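Pyruvate kinase (PDB 3GG8) catalyses the last step of glycolysis, the transfer of a phosphoryl group from phosphoenolpyruvate to ADP, yielding pyruvate and ATP. Local coordinates at residues Arg248-Ile252 with Ser443-His447; Thr393-Val397 with Ser501-Leu505; Leu416-Thr422 with Val491-Glu497. All blocks are in the same frame, centred on the assembly; numbering follows the deposited sequence.

How the contacts relate
From the N terminus, the chain first passes 248-252, which leads into the fifth strand of the catalytic barrel, and enters the C-terminal alpha/beta domain, where 393-397 and 416-422 follow. Contact 1 closes the first loop when 443-447 comes back against the barrel. Contact 3 closes next, at 491-497, and contact 2 last, at 501-505. Contact 3 is nested within contact 2, and contact 1 crosses both. Contact 1 joins the barrel to the C-terminal domain; the other two lie inside that domain and share its mixed sheet, with centres about 9 Å apart. Contact 1 meets contact 3 through T444, whose OG1 lies 2.7 Å from E418 O.

Contact 1 (Arg248-Ile252 with Ser443-His447); sequences RHIRI and STIKH
The imidazole of H447 lies over the R251 side chain and points one nitrogen at the backbone of H249. R251 CG sits above the middle of the ring, 3.5 Å from its centroid, in a CH-pi contact. The arginine chain bends at its second torsion (chi2 -56°), which swings the guanidinium back past the imidazole; H447 CE1 stands 3.7 Å from R251 CZ, over the guanidinium face, with the two planes 29° apart. At the ring edge, H447 NE2 gives a weak hydrogen bond to H249 O (2.7 Å), well short of straight. One turn earlier on the same helix, S443 OG comes within 3.3 Å of H249 ND1 in one of two H249 conformers, a doubtful contact, and S443 O lies near the rim of the H447 face opposite R251.

What positions the guanidinium is backbone on its own side: R251 NH1 donates an almost straight bond to R248 O (2.8 Å, 168°) and a weak one to I250 O. The acceptor R248 O lies close to the guanidinium plane, so this bond helps fix the group's rotation.

Further out, F224 meets the H447 ring edge-to-face, N223 O offers NE2 a second weak bond, and D273 touches R251. This surface contact lays helix 442-447 of the C-terminal domain against the start of strand 251-256, the fifth of the eight-stranded barrel, beside strand 224-227, while I250 turns inward to helix 233-243.

Contact 2 (Thr393-Val397 with Ser501-Leu505); sequences TQEAV and SSNLL
N503 pushes its amide from the strand into the first turn of the helix, where T393 and Q394 receive it and V397 packs beside its base. Its CG is turned away from its own carbonyl carbon (chi1 -77°), and the group ends among aliphatic atoms: N503 ND2 lies 3.4 Å from T393 CG2 and 3.6 Å from Q394 CG, while N503 OD1 comes within 3.7 Å of Q394 CA. The T393 methyl can serve this way because CG2, not the hydroxyl, is the branch opposite the backbone nitrogen.

Q394 bends at its second torsion (chi2 100°), so only its CB and CG pass along the asparagine, and its own amide, inclined 50° to that of N503, is carried beyond it. There NE2 donates to E496 O and OE1 has a weak bond with S392 OG. Q394 NE2 also approaches S501 OG (4.0 Å), but that hydroxyl bonds to K495 O.

One turn on, V397 uses both methyls: CG2 rests against N503 CB at 3.8 Å, and CG1 reaches L504 O at 3.7 Å and L505 CB at 4.1 Å. The V397 and L505 side chains lie alongside one another, pointing opposite ways, and L505 continues to A400 and A401 of the same helix.

The axes of helix 393-397 and strand 502-505 run almost parallel, 8.4 Å at closest approach, as helix 393-407 packs over strand 502-509 of the mixed sheet. Residues 502-505 pair antiparallel with a strand of the second subunit, extending the sheet across the interface, and V507 of that subunit packs on T393 and V397. With no hydrogen bond joining the two segments, their direct contact is van der Waals, even at the asparagine amide; the polar tie of Q394 goes to E496 O.

Contact 3 (Leu416-Thr422 with Val491-Glu497); sequences LTETGQT and VHGMKEE
E496 buries its carboxylate in the turn between strand 412-416 of the mixed sheet and helix 421-427, a strand-loop-helix unit of the C-terminal alpha/beta domain. By its sequence pattern, the 417-422 turn probably corresponds to the loop that holds a phosphate of the effector in some pyruvate kinases; here the E496 carboxylate appears to take the place such a phosphate would occupy.

The carboxylate is gripped by five bonds. E496 OE1 receives T417 OG1 (2.6 Å) through its syn lone pair, T422 N through its anti lone pair, and T422 OG1 (2.7 Å) from above the carboxylate plane. E496 OE2 accepts E418 N (2.8 Å) and, more distantly, T419 N. Such a gathering of donors at the start of a helix would favour the ionised form. G420, at the N-cap position, gives a weak bond to T417 OG1. On the strand side, L416 N donates to V491 O (2.9 Å), L416 CB makes a CH-pi contact over one face of the H492 ring, toward its rim, and T422 CG2 packs on V491 CG1 at 3.5 Å.

The outer side is looser. E418 turns its carboxylate away into solvent, and exposed E497 reaches the turn through one oxygen. T419 OG1 accepts from Q421 N, forming an ST turn, and donates to E497 OE2 at 2.7 Å, meeting that oxygen 49° out of the carboxylate plane.

Contact 1 (Arg248-Ile252 with Ser443-His447)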
loop_
_atom_site.group_PDB
_atom_site.type_symbol
_atom_site.label_atom_id
_atom_site.label_comp_id
_atom_site.label_asym_id
_atom_site.label_seq_id
_atom_site.Cartn_x
_atom_site.Cartn_y
_atom_site.Cartn_z
ATOM N N ARG C 248 -41.612 -3.651 16.877
ATOM C CA ARG C 248 -40.380 -2.856 16.681
ATOM C C ARG C 248 -39.088 -3.651 16.889
ATOM O O ARG C 248 -38.039 -3.299 16.334
ATOM C CB ARG C 248 -40.389 -1.574 17.546
ATOM C CG ARG C 248 -40.078 -1.785 19.040
ATOM C CD ARG C 248 -40.285 -0.505 19.840
ATOM N NE ARG C 248 -40.369 -0.761 21.281
ATOM C CZ ARG C 248 -41.466 -1.193 21.912
ATOM N NH1 ARG C 248 -41.440 -1.393 23.227
ATOM N NH2 ARG C 248 -42.592 -1.430 21.237
ATOM N N HIS C 249 -39.191 -4.729 17.662
ATOM C CA HIS C 249 -38.018 -5.538 18.019
ATOM C C HIS C 249 -37.793 -6.705 17.053
ATOM O O HIS C 249 -37.025 -7.627 17.343
ATOM C CB HIS C 249 -38.123 -6.071 19.453
ATOM C CG HIS C 249 -38.298 -5.011 20.496
ATOM N ND1 HIS C 249 -37.273 -4.181 20.896
ATOM C CD2 HIS C 249 -39.375 -4.664 21.241
ATOM C CE1 HIS C 249 -37.716 -3.355 21.828
ATOM N NE2 HIS C 249 -38.988 -3.629 22.057
ATOM N N ILE C 250 -38.439 -6.654 15.894
ATOM C CA ILE C 250 -38.313 -7.715 14.899
ATOM C C ILE C 250 -37.548 -7.213 13.676
ATOM O O ILE C 250 -37.784 -6.102 13.178
ATOM C CB ILE C 250 -39.692 -8.333 14.525
ATOM C CG1 ILE C 250 -40.357 -8.930 15.768
ATOM C CG2 ILE C 250 -39.553 -9.412 13.453
ATOM C CD1 ILE C 250 -41.756 -9.397 15.524
ATOM N N ARG C 251 -36.602 -8.029 13.231
ATOM C CA ARG C 251 -35.742 -7.679 12.115
ATOM C C ARG C 251 -36.183 -8.415 10.836
ATOM O O ARG C 251 -36.640 -9.558 10.898
ATOM C CB ARG C 251 -34.284 -7.986 12.475
ATOM C CG ARG C 251 -33.723 -7.121 13.632
ATOM C CD ARG C 251 -33.846 -5.614 13.366
ATOM N NE ARG C 251 -33.603 -4.792 14.561
ATOM C CZ ARG C 251 -34.569 -4.295 15.334
ATOM N NH1 ARG C 251 -35.838 -4.529 15.030
ATOM N NH2 ARG C 251 -34.275 -3.565 16.408
ATOM N N ILE C 252 -36.069 -7.730 9.697
ATOM C CA ILE C 252 -36.565 -8.216 8.409
ATOM C C ILE C 252 -35.436 -8.756 7.537
ATOM O O ILE C 252 -34.454 -8.054 7.288
ATOM C CB ILE C 252 -37.353 -7.099 7.657
ATOM C CG1 ILE C 252 -38.478 -6.558 8.545
ATOM C CG2 ILE C 252 -37.971 -7.622 6.335
ATOM C CD1 ILE C 252 -39.156 -5.333 7.977
ATOM N N SER C 443 -33.785 -8.563 23.148
ATOM C CA SER C 443 -33.973 -8.667 21.711
ATOM C C SER C 443 -32.663 -8.416 20.948
ATOM O O SER C 443 -32.372 -9.119 19.976
ATOM C CB SER C 443 -35.130 -7.791 21.218
ATOM O OG SER C 443 -34.888 -6.435 21.495
ATOM N N THR C 444 -31.853 -7.468 21.425
ATOM C CA THR C 444 -30.519 -7.255 20.850
ATOM C C THR C 444 -29.642 -8.501 20.959
ATOM O O THR C 444 -29.020 -8.899 19.979
ATOM C CB THR C 444 -29.807 -6.017 21.451
ATOM O OG1 THR C 444 -30.380 -4.837 20.890
ATOM C CG2 THR C 444 -28.317 -5.992 21.125
ATOM N N ILE C 445 -29.588 -9.119 22.134
ATOM C CA ILE C 445 -28.853 -10.381 22.293
ATOM C C ILE C 445 -29.306 -11.472 21.293
ATOM O O ILE C 445 -28.468 -12.203 20.738
ATOM C CB ILE C 445 -28.922 -10.874 23.755
ATOM C CG1 ILE C 445 -27.868 -10.150 24.584
ATOM C CG2 ILE C 445 -28.708 -12.391 23.866
ATOM C CD1 ILE C 445 -28.487 -9.439 25.701
ATOM N N LYS C 446 -30.616 -11.557 21.062
ATOM C CA LYS C 446 -31.194 -12.483 20.083
ATOM C C LYS C 446 -30.833 -12.122 18.628
ATOM O O LYS C 446 -30.505 -13.004 17.833
ATOM C CB LYS C 446 -32.724 -12.561 20.246
ATOM C CG LYS C 446 -33.208 -13.099 21.601
ATOM C CD LYS C 446 -33.316 -14.600 21.594
ATOM C CE LYS C 446 -33.862 -15.145 22.896
ATOM N NZ LYS C 446 -35.311 -14.861 23.071
ATOM N N HIS C 447 -30.899 -10.835 18.286
ATOM C CA HIS C 447 -30.555 -10.373 16.938
ATOM C C HIS C 447 -29.103 -10.668 16.569
ATOM O O HIS C 447 -28.772 -10.894 15.416
ATOM C CB HIS C 447 -30.852 -8.878 16.779
ATOM C CG HIS C 447 -32.312 -8.539 16.837
ATOM N ND1 HIS C 447 -32.784 -7.379 17.419
ATOM C CD2 HIS C 447 -33.404 -9.204 16.389
ATOM C CE1 HIS C 447 -34.098 -7.336 17.309
ATOM N NE2 HIS C 447 -34.501 -8.434 16.695
#

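Contact 2 (Thr393-Val397 with Ser501-Leu505)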
loop_
_atom_site.group_PDB
_atom_site.type_symbol
_atom_site.label_atom_id
_atom_site.label_comp_id
_atom_site.label_asym_id
_atom_site.label_seq_id
_atom_site.Cartn_x
_atom_site.Cartn_y
_atom_site.Cartn_z
ATOM N N THR C 393 -18.008 8.323 13.414
ATOM C CA THR C 393 -17.366 8.100 14.706
ATOM C C THR C 393 -17.399 6.637 15.160
ATOM O O THR C 393 -16.367 6.078 15.562
ATOM C CB THR C 393 -18.045 8.999 15.760
ATOM O OG1 THR C 393 -17.648 10.354 15.532
ATOM C CG2 THR C 393 -17.673 8.598 17.173
ATOM N N GLN C 394 -18.586 6.036 15.096
ATOM C CA GLN C 394 -18.809 4.666 15.522
ATOM C C GLN C 394 -17.983 3.690 14.711
ATOM O O GLN C 394 -17.349 2.804 15.268
ATOM C CB GLN C 394 -20.284 4.298 15.380
ATOM C CG GLN C 394 -21.232 5.195 16.141
ATOM C CD GLN C 394 -21.906 6.240 15.272
ATOM O OE1 GLN C 394 -21.255 7.037 14.569
ATOM N NE2 GLN C 394 -23.237 6.258 15.336
ATOM N N GLU C 395 -18.005 3.836 13.391
ATOM C CA GLU C 395 -17.239 2.937 12.541
ATOM C C GLU C 395 -15.726 3.088 12.729
ATOM O O GLU C 395 -15.008 2.080 12.757
ATOM C CB GLU C 395 -17.608 3.104 11.076
ATOM C CG GLU C 395 -17.063 1.972 10.211
ATOM C CD GLU C 395 -17.869 1.742 8.953
ATOM O OE1 GLU C 395 -19.015 2.244 8.864
ATOM O OE2 GLU C 395 -17.349 1.054 8.047
ATOM N N ALA C 396 -15.263 4.332 12.865
ATOM C CA ALA C 396 -13.841 4.625 13.079
ATOM C C ALA C 396 -13.290 3.945 14.321
ATOM O O ALA C 396 -12.204 3.374 14.283
ATOM C CB ALA C 396 -13.593 6.134 13.128
ATOM N N VAL C 397 -14.048 4.020 15.412
ATOM C CA VAL C 397 -13.684 3.415 16.689
ATOM C C VAL C 397 -13.727 1.886 16.611
ATOM O O VAL C 397 -12.844 1.220 17.142
ATOM C CB VAL C 397 -14.558 3.975 17.855
ATOM C CG1 VAL C 397 -14.277 3.267 19.184
ATOM C CG2 VAL C 397 -14.290 5.451 18.027
ATOM N N SER C 501 -24.129 10.800 20.191
ATOM C CA SER C 501 -23.232 9.647 20.145
ATOM C C SER C 501 -21.836 9.978 20.682
ATOM O O SER C 501 -21.348 11.112 20.574
ATOM C CB SER C 501 -23.143 9.061 18.729
ATOM O OG SER C 501 -24.433 8.853 18.167
ATOM N N SER C 502 -21.215 8.957 21.264
ATOM C CA SER C 502 -19.943 9.052 21.968
ATOM C C SER C 502 -19.398 7.633 22.028
ATOM O O SER C 502 -20.146 6.695 22.297
ATOM C CB SER C 502 -20.160 9.602 23.376
ATOM O OG SER C 502 -19.202 9.073 24.272
ATOM N N ASN C 503 -18.109 7.466 21.751
ATOM C CA ASN C 503 -17.554 6.136 21.531
ATOM C C ASN C 503 -16.209 5.898 22.204
ATOM O O ASN C 503 -15.268 6.660 22.010
ATOM C CB ASN C 503 -17.441 5.860 20.032
ATOM C CG ASN C 503 -18.766 5.511 19.405
ATOM O OD1 ASN C 503 -19.066 4.335 19.209
ATOM N ND2 ASN C 503 -19.583 6.524 19.106
ATOM N N LEU C 504 -16.130 4.812 22.963
ATOM C CA LEU C 504 -14.991 4.520 23.820
ATOM C C LEU C 504 -14.225 3.303 23.334
ATOM O O LEU C 504 -14.789 2.388 22.749
ATOM C CB LEU C 504 -15.477 4.270 25.249
ATOM C CG LEU C 504 -14.480 3.823 26.326
ATOM C CD1 LEU C 504 -13.618 4.998 26.836
ATOM C CD2 LEU C 504 -15.211 3.142 27.492
ATOM N N LEU C 505 -12.928 3.299 23.590
ATOM C CA LEU C 505 -12.113 2.132 23.340
ATOM C C LEU C 505 -11.129 2.067 24.486
ATOM O O LEU C 505 -10.353 2.986 24.697
ATOM C CB LEU C 505 -11.404 2.245 21.988
ATOM C CG LEU C 505 -10.420 1.188 21.453
ATOM C CD1 LEU C 505 -10.127 1.513 20.006
ATOM C CD2 LEU C 505 -9.125 1.154 22.220
#

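Contact 3 (Leu416-Thr422 with Val491-Glu497)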
loop_
_atom_site.group_PDB
_atom_site.type_symbol
_atom_site.label_atom_id
_atom_site.label_comp_id
_atom_site.label_asym_id
_atom_site.label_seq_id
_atom_site.Cartn_x
_atom_site.Cartn_y
_atom_site.Cartn_z
ATOM N N LEU C 416 -19.686 -3.677 24.091
ATOM C CA LEU C 416 -20.796 -3.298 24.946
ATOM C C LEU C 416 -21.809 -2.593 24.077
ATOM O O LEU C 416 -21.463 -1.637 23.378
ATOM C CB LEU C 416 -20.334 -2.385 26.076
ATOM C CG LEU C 416 -19.609 -3.025 27.257
ATOM C CD1 LEU C 416 -18.192 -3.475 26.843
ATOM C CD2 LEU C 416 -19.558 -2.028 28.428
ATOM N N THR C 417 -23.059 -3.044 24.113
ATOM C CA THR C 417 -24.015 -2.601 23.093
ATOM C C THR C 417 -25.481 -2.637 23.528
ATOM O O THR C 417 -25.940 -3.591 24.160
ATOM C CB THR C 417 -23.828 -3.406 21.775
ATOM O OG1 THR C 417 -24.608 -2.815 20.736
ATOM C CG2 THR C 417 -24.240 -4.877 21.952
ATOM N N GLU C 418 -26.206 -1.582 23.195
ATOM C CA GLU C 418 -27.626 -1.515 23.502
ATOM C C GLU C 418 -28.400 -2.008 22.293
ATOM O O GLU C 418 -29.172 -2.960 22.402
ATOM C CB GLU C 418 -28.019 -0.095 23.906
ATOM C CG GLU C 418 -29.496 0.122 24.283
ATOM C CD GLU C 418 -30.025 -0.827 25.373
ATOM O OE1 GLU C 418 -31.267 -0.991 25.463
ATOM O OE2 GLU C 418 -29.208 -1.408 26.130
ATOM N N THR C 419 -28.143 -1.405 21.131
ATOM C CA THR C 419 -28.910 -1.688 19.913
ATOM C C THR C 419 -28.288 -2.784 19.059
ATOM O O THR C 419 -28.901 -3.230 18.082
ATOM C CB THR C 419 -29.027 -0.453 18.986
ATOM O OG1 THR C 419 -27.778 -0.254 18.297
ATOM C CG2 THR C 419 -29.451 0.817 19.746
ATOM N N GLY C 420 -27.067 -3.192 19.402
ATOM C CA GLY C 420 -26.330 -4.159 18.586
ATOM C C GLY C 420 -25.327 -3.526 17.633
ATOM O O GLY C 420 -24.430 -4.217 17.121
ATOM N N GLN C 421 -25.454 -2.213 17.401
ATOM C CA GLN C 421 -24.644 -1.531 16.388
ATOM C C GLN C 421 -23.147 -1.756 16.584
ATOM O O GLN C 421 -22.444 -2.117 15.640
ATOM C CB GLN C 421 -24.948 -0.035 16.364
ATOM C CG GLN C 421 -24.405 0.698 15.156
ATOM C CD GLN C 421 -24.396 2.206 15.326
ATOM O OE1 GLN C 421 -23.763 2.752 16.246
ATOM N NE2 GLN C 421 -25.063 2.894 14.410
ATOM N N THR C 422 -22.679 -1.542 17.808
ATOM C CA THR C 422 -21.271 -1.646 18.161
ATOM C C THR C 422 -20.704 -3.027 17.864
ATOM O O THR C 422 -19.628 -3.139 17.295
ATOM C CB THR C 422 -21.043 -1.293 19.658
ATOM O OG1 THR C 422 -21.633 -0.015 19.937
ATOM C CG2 THR C 422 -19.558 -1.239 19.999
ATOM N N VAL C 491 -14.959 -2.004 23.688
ATOM C CA VAL C 491 -15.545 -0.895 22.957
ATOM C C VAL C 491 -16.937 -0.602 23.524
ATOM O O VAL C 491 -17.750 -1.499 23.697
ATOM C CB VAL C 491 -15.616 -1.194 21.440
ATOM C CG1 VAL C 491 -16.295 -0.065 20.692
ATOM C CG2 VAL C 491 -14.215 -1.406 20.886
ATOM N N HIS C 492 -17.191 0.657 23.827
ATOM C CA HIS C 492 -18.512 1.071 24.234
ATOM C C HIS C 492 -19.006 2.161 23.304
ATOM O O HIS C 492 -18.509 3.280 23.318
ATOM C CB HIS C 492 -18.530 1.549 25.689
ATOM C CG HIS C 492 -19.903 1.623 26.284
ATOM N ND1 HIS C 492 -21.029 1.901 25.539
ATOM C CD2 HIS C 492 -20.333 1.455 27.559
ATOM C CE1 HIS C 492 -22.093 1.894 26.323
ATOM N NE2 HIS C 492 -21.698 1.627 27.553
ATOM N N GLY C 493 -19.970 1.804 22.469
ATOM C CA GLY C 493 -20.794 2.792 21.770
ATOM C C GLY C 493 -21.893 3.271 22.714
ATOM O O GLY C 493 -22.649 2.461 23.262
ATOM N N MET C 494 -21.964 4.585 22.920
ATOM C CA MET C 494 -22.982 5.181 23.786
ATOM C C MET C 494 -23.932 6.030 22.949
ATOM O O MET C 494 -23.497 6.717 22.021
ATOM C CB MET C 494 -22.341 6.013 24.902
ATOM C CG MET C 494 -21.186 5.307 25.611
ATOM S SD MET C 494 -20.594 6.182 27.078
ATOM C CE MET C 494 -19.015 5.371 27.366
ATOM N N LYS C 495 -25.223 5.968 23.286
ATOM C CA LYS C 495 -26.298 6.590 22.494
ATOM C C LYS C 495 -26.139 6.231 21.009
ATOM O O LYS C 495 -26.136 7.109 20.131
ATOM C CB LYS C 495 -26.327 8.114 22.700
ATOM C CG LYS C 495 -26.655 8.575 24.119
ATOM C CD LYS C 495 -26.529 10.086 24.231
ATOM C CE LYS C 495 -26.874 10.577 25.627
ATOM N NZ LYS C 495 -26.888 12.069 25.692
ATOM N N GLU C 496 -26.014 4.924 20.755
ATOM C CA GLU C 496 -25.565 4.363 19.469
ATOM C C GLU C 496 -26.174 4.976 18.205
ATOM O O GLU C 496 -25.449 5.298 17.260
ATOM C CB GLU C 496 -25.730 2.837 19.463
ATOM C CG GLU C 496 -24.543 2.110 20.072
ATOM C CD GLU C 496 -24.899 0.751 20.639
ATOM O OE1 GLU C 496 -24.287 -0.248 20.217
ATOM O OE2 GLU C 496 -25.777 0.678 21.517
ATOM N N GLU C 497 -27.489 5.153 18.192
ATOM C CA GLU C 497 -28.166 5.611 16.982
ATOM C C GLU C 497 -28.913 6.945 17.168
ATOM O O GLU C 497 -29.794 7.299 16.375
ATOM C CB GLU C 497 -29.082 4.500 16.451
ATOM C CG GLU C 497 -28.314 3.246 16.014
ATOM C CD GLU C 497 -29.190 2.012 15.858
ATOM O OE1 GLU C 497 -30.409 2.146 15.591
ATOM O OE2 GLU C 497 -28.641 0.897 15.995
#